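Local coordinates for endoglucanase FnCel5A (Fervidobacterium nodosum, PDB 3NCO), which probably hydrolyses internal beta-1,4-glucosidic bonds of cellulose with a TIM-barrel catalytic domain, at residues L137-F142 with K167-R172; N143-N148 with N180-S185. All coordinates share one frame; numbering follows the deposited sequence.

In the fold
Both contacts lie along the beta-alpha-beta unit of strand 137-140, helix 151-168 and strand 174-177, at opposite ends of its strands. Interaction 1 lies where strand 137-140 begins and the loop after helix 151-168 leads into strand 174-177; interaction 2 lies beyond the C-terminal ends of the same two strands, where TIM-barrel enzymes carry their active sites. The first segments follow one another directly in sequence, yet the contact centres are about 21 Å apart. Interaction 2 includes the Asn-Glu-Pro sequence that in family 5 supplies the probable acid/base, here Glu144; Asn143 also makes a weak hydrogen bond to Glu260, at the position of the probable nucleophile on strand 256-261.

Interaction 1 (L137-F142 with K167-R172); sequences LFFEIF and KTNPSR
Arg172 crosses the ring of Phe139 obliquely, with CD set over the middle of one face in a CH-pi contact, 3.4 Å from the ring centroid and only 10° off the normal. The chain bends at chi3 (-60°), which takes NE out of the extended line of the chain. The guanidinium is tilted against the ring rather than stacked on it, with NE 3.6 Å from Phe139 CZ. Its edge does the polar work. NH1 gives a nearly straight hydrogen bond to Leu137 O (2.9 Å), which lies close to the guanidinium plane. NE and NH2 together grip a single oxygen, Asn169 OD1, side-on and in plane; the NE bond is the shorter at 2.8 Å, the NH2 bond measuring 3.2 Å. Asn169 in turn crosses the Phe139 ring at about a right angle, its amide plane turned 62° from it and CG 3.8 Å from Phe139 CE2. The arginine head is therefore pinned from two directions, with further hydrogen bonds from NH1 to Pro134 O and from NH2 to Tyr133 O, a dense set of carbonyl partners for a buried charge. The contact joins the start of strand 137-140 to the loop after helix 151-168 within one beta-alpha-beta unit: Phe139 packs between helices 112-130 and 151-168 through Phe130, Trp123 and Ile165, and is bonded through its backbone to strand 174-177 at Ile175.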
# COMPACT_ATOMS: atom_id res chain seq x y z
N LEU A 137 -10.13 2.13 10.43
CA LEU A 137 -8.67 1.90 10.44
C LEU A 137 -8.39 0.41 10.16
O LEU A 137 -8.82 -0.45 10.94
CB LEU A 137 -8.05 2.24 11.79
CG LEU A 137 -6.55 1.94 11.94
CD1 LEU A 137 -5.67 2.85 11.02
CD2 LEU A 137 -6.15 2.08 13.42
N PHE A 138 -7.59 0.17 9.11
CA PHE A 138 -7.15 -1.19 8.72
C PHE A 138 -5.65 -1.36 8.99
O PHE A 138 -4.90 -0.37 8.87
CB PHE A 138 -7.33 -1.40 7.20
CG PHE A 138 -8.76 -1.34 6.72
CD1 PHE A 138 -9.81 -1.22 7.58
CD2 PHE A 138 -9.02 -1.51 5.37
CE1 PHE A 138 -11.14 -1.11 7.09
CE2 PHE A 138 -10.33 -1.45 4.87
CZ PHE A 138 -11.40 -1.22 5.73
N PHE A 139 -5.22 -2.59 9.34
CA PHE A 139 -3.78 -2.85 9.49
C PHE A 139 -3.24 -3.53 8.24
O PHE A 139 -4.01 -4.19 7.53
CB PHE A 139 -3.53 -3.81 10.65
CG PHE A 139 -3.90 -3.24 12.00
CD1 PHE A 139 -4.05 -1.86 12.13
CD2 PHE A 139 -4.02 -4.08 13.15
CE1 PHE A 139 -4.38 -1.29 13.33
CE2 PHE A 139 -4.33 -3.52 14.40
CZ PHE A 139 -4.50 -2.11 14.51
N GLU A 140 -1.94 -3.41 7.98
CA GLU A 140 -1.33 -4.07 6.83
C GLU A 140 0.05 -4.59 7.26
O GLU A 140 0.95 -3.78 7.43
CB GLU A 140 -1.18 -3.06 5.70
CG GLU A 140 -0.49 -3.73 4.48
CD GLU A 140 -0.28 -2.82 3.28
OE1 GLU A 140 -0.59 -1.62 3.39
OE2 GLU A 140 0.21 -3.30 2.25
N ILE A 141 0.16 -5.90 7.49
CA ILE A 141 1.32 -6.47 8.19
C ILE A 141 2.68 -6.02 7.67
O ILE A 141 3.53 -5.56 8.45
CB ILE A 141 1.26 -7.99 8.18
CG1 ILE A 141 0.09 -8.38 9.09
CG2 ILE A 141 2.54 -8.60 8.84
CD1 ILE A 141 -0.30 -9.88 8.96
N PHE A 142 2.88 -6.14 6.35
CA PHE A 142 4.17 -5.75 5.77
C PHE A 142 4.06 -5.40 4.30
O PHE A 142 3.36 -6.08 3.54
CB PHE A 142 5.25 -6.82 6.01
CG PHE A 142 6.64 -6.34 5.74
CD1 PHE A 142 7.20 -5.27 6.47
CD2 PHE A 142 7.36 -6.91 4.70
CE1 PHE A 142 8.49 -4.80 6.15
CE2 PHE A 142 8.66 -6.49 4.41
CZ PHE A 142 9.22 -5.44 5.12
N LYS A 167 -5.27 -10.97 18.99
CA LYS A 167 -5.44 -11.06 20.44
C LYS A 167 -6.19 -9.82 20.97
O LYS A 167 -7.03 -9.92 21.86
CB LYS A 167 -4.08 -11.19 21.15
CG LYS A 167 -3.50 -12.59 21.06
CD LYS A 167 -2.21 -12.70 21.84
CE LYS A 167 -1.62 -14.09 21.68
NZ LYS A 167 -0.31 -14.13 22.41
N THR A 168 -5.86 -8.66 20.41
CA THR A 168 -6.44 -7.39 20.82
C THR A 168 -7.44 -6.80 19.79
O THR A 168 -8.26 -5.95 20.14
CB THR A 168 -5.34 -6.33 21.06
OG1 THR A 168 -4.47 -6.27 19.93
CG2 THR A 168 -4.52 -6.65 22.33
N ASN A 169 -7.36 -7.26 18.54
CA ASN A 169 -8.20 -6.76 17.43
C ASN A 169 -8.81 -7.98 16.71
O ASN A 169 -8.31 -8.42 15.65
CB ASN A 169 -7.34 -5.96 16.43
CG ASN A 169 -6.81 -4.66 17.01
OD1 ASN A 169 -7.33 -3.60 16.73
ND2 ASN A 169 -5.77 -4.76 17.83
N PRO A 170 -9.84 -8.58 17.31
CA PRO A 170 -10.35 -9.84 16.76
C PRO A 170 -10.94 -9.76 15.35
O PRO A 170 -10.93 -10.77 14.64
CB PRO A 170 -11.43 -10.28 17.75
CG PRO A 170 -11.61 -9.20 18.68
CD PRO A 170 -10.54 -8.17 18.54
N SER A 171 -11.44 -8.59 14.94
CA SER A 171 -12.14 -8.50 13.64
C SER A 171 -11.60 -7.45 12.67
O SER A 171 -12.09 -7.34 11.53
CB SER A 171 -13.65 -8.27 13.88
OG SER A 171 -13.86 -7.02 14.55
N ARG A 172 -10.65 -6.63 13.12
CA ARG A 172 -10.12 -5.55 12.28
C ARG A 172 -9.58 -6.11 10.99
O ARG A 172 -8.91 -7.17 10.97
CB ARG A 172 -9.01 -4.76 12.97
CG ARG A 172 -8.70 -3.42 12.23
CD ARG A 172 -7.63 -2.63 12.98
NE ARG A 172 -8.09 -2.31 14.36
CZ ARG A 172 -8.99 -1.37 14.67
NH1 ARG A 172 -9.53 -0.59 13.72
NH2 ARG A 172 -9.34 -1.22 15.94

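Interaction 2 (N143-N148 with N180-S185); sequences NEPAQN and NWSNYS
With chi1 at -53°, Trp181 holds CG anti to its carbonyl carbon, and chi2 of 110° turns the indole so that Ala146 CB lies over one face, 3.4 Å from the centroid of the six-membered ring. Glu144 CG is likewise anti to its own carbonyl carbon, and the extended chain beyond it carries the carboxylate to the indole rim, where OE1 is 3.5 Å from Trp181 CE3 with the two planes perpendicular. Lower down the same glutamate, CG packs 3.4 Å from Trp181 O and 3.6 Å from Ser182 OG, a hydroxyl hydrogen-bonded to Val178 O. Glu144 and Pro145 belong to the Asn-Glu-Pro motif that follows the fourth strand in family 5 barrels, and Glu144 OE2 is hydrogen-bonded to His203 ND1. An alanine at Glu144 would probably deprive His203 of this partner and open a gap beside the Trp181 rim and Ser182. The backbones are joined by a bond from Trp181 N to Pro145 O (2.8 Å). A water accepts from Gln147 N and bonds weakly to Asn180 OD1, while the side chain of Gln147 crosses the six-membered end of the indole at a slant, CG 4.0 Å from Trp181 CZ2 and NE2 4.0 Å from Trp181 CH2.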
# COMPACT_ATOMS: atom_id res chain seq x y z
N ASN A 143 4.80 -4.38 3.90
CA ASN A 143 4.84 -3.95 2.50
C ASN A 143 5.83 -4.78 1.70
O ASN A 143 7.00 -4.88 2.03
CB ASN A 143 5.33 -2.50 2.51
CG ASN A 143 5.48 -1.93 1.12
OD1 ASN A 143 6.60 -1.64 0.66
ND2 ASN A 143 4.41 -1.83 0.46
N GLU A 144 5.33 -5.37 0.60
CA GLU A 144 6.26 -6.02 -0.36
C GLU A 144 7.28 -6.98 0.28
O GLU A 144 8.47 -6.69 0.31
CB GLU A 144 6.98 -4.94 -1.18
CG GLU A 144 6.01 -4.24 -2.09
CD GLU A 144 6.67 -3.23 -2.98
OE1 GLU A 144 7.89 -3.01 -2.87
OE2 GLU A 144 5.98 -2.59 -3.78
N PRO A 145 6.82 -8.12 0.78
CA PRO A 145 7.77 -9.11 1.15
C PRO A 145 8.63 -9.39 -0.06
O PRO A 145 8.12 -9.28 -1.19
CB PRO A 145 6.90 -10.35 1.39
CG PRO A 145 5.65 -9.78 1.93
CD PRO A 145 5.43 -8.63 0.93
N ALA A 146 9.91 -9.66 0.16
CA ALA A 146 10.87 -9.93 -0.96
C ALA A 146 12.21 -10.36 -0.47
O ALA A 146 12.41 -10.52 0.72
CB ALA A 146 11.05 -8.69 -1.82
N GLN A 147 13.11 -10.67 -1.42
CA GLN A 147 14.47 -11.02 -1.07
C GLN A 147 14.44 -12.28 -0.24
O GLN A 147 13.85 -13.26 -0.68
CB GLN A 147 15.24 -9.87 -0.41
CG GLN A 147 15.44 -8.71 -1.43
CD GLN A 147 16.46 -7.71 -0.92
OE1 GLN A 147 17.64 -8.06 -0.73
NE2 GLN A 147 16.03 -6.49 -0.67
N ASN A 148 15.05 -12.29 0.94
CA ASN A 148 15.16 -13.55 1.69
C ASN A 148 13.87 -13.88 2.43
O ASN A 148 13.71 -14.97 2.96
CB ASN A 148 16.31 -13.46 2.65
CG ASN A 148 17.65 -13.52 1.91
OD1 ASN A 148 17.71 -14.02 0.75
ND2 ASN A 148 18.69 -12.97 2.51
N ASN A 180 7.41 -11.45 -3.16
CA ASN A 180 8.23 -11.03 -4.32
C ASN A 180 7.85 -9.63 -4.82
O ASN A 180 7.49 -9.41 -5.98
CB ASN A 180 8.17 -12.06 -5.45
CG ASN A 180 9.50 -12.17 -6.17
OD1 ASN A 180 10.28 -13.09 -5.92
ND2 ASN A 180 9.75 -11.24 -7.09
N TRP A 181 7.97 -8.68 -3.90
CA TRP A 181 7.65 -7.26 -4.18
C TRP A 181 6.18 -7.02 -4.49
O TRP A 181 5.84 -5.95 -5.05
CB TRP A 181 8.48 -6.74 -5.36
CG TRP A 181 9.88 -6.96 -5.20
CD1 TRP A 181 10.69 -7.84 -5.90
CD2 TRP A 181 10.72 -6.30 -4.28
NE1 TRP A 181 11.97 -7.75 -5.46
CE2 TRP A 181 12.03 -6.80 -4.47
CE3 TRP A 181 10.51 -5.30 -3.34
CZ2 TRP A 181 13.11 -6.36 -3.73
CZ3 TRP A 181 11.60 -4.86 -2.58
CH2 TRP A 181 12.88 -5.38 -2.79
N SER A 182 5.31 -8.00 -4.19
CA SER A 182 3.87 -7.83 -4.44
C SER A 182 3.54 -7.73 -5.96
O SER A 182 2.49 -7.22 -6.37
CB SER A 182 3.32 -6.71 -3.50
OG SER A 182 3.74 -7.04 -2.15
N ASN A 183 4.41 -8.33 -6.76
CA ASN A 183 4.17 -8.38 -8.20
C ASN A 183 3.02 -9.36 -8.49
O ASN A 183 2.91 -10.42 -7.84
CB ASN A 183 5.45 -8.83 -8.90
CG ASN A 183 5.26 -9.04 -10.40
OD1 ASN A 183 4.75 -10.08 -10.83
ND2 ASN A 183 5.67 -8.06 -11.19
N TYR A 184 2.12 -8.94 -9.39
CA TYR A 184 0.85 -9.63 -9.65
C TYR A 184 1.04 -11.12 -9.88
O TYR A 184 0.21 -11.92 -9.45
CB TYR A 184 0.10 -8.98 -10.87
CG TYR A 184 0.68 -9.48 -12.15
CD1 TYR A 184 0.16 -10.63 -12.76
CD2 TYR A 184 1.82 -8.90 -12.70
CE1 TYR A 184 0.73 -11.16 -13.89
CE2 TYR A 184 2.44 -9.46 -13.86
CZ TYR A 184 1.85 -10.59 -14.44
OH TYR A 184 2.45 -11.17 -15.54
N SER A 185 2.15 -11.52 -10.52
CA SER A 185 2.28 -12.89 -10.96
C SER A 185 2.58 -13.84 -9.81
O SER A 185 2.50 -15.08 -9.99
CB SER A 185 3.37 -13.04 -12.01
OG SER A 185 4.62 -12.74 -11.46
O HOH W 1 12.25 -11.26 -4.06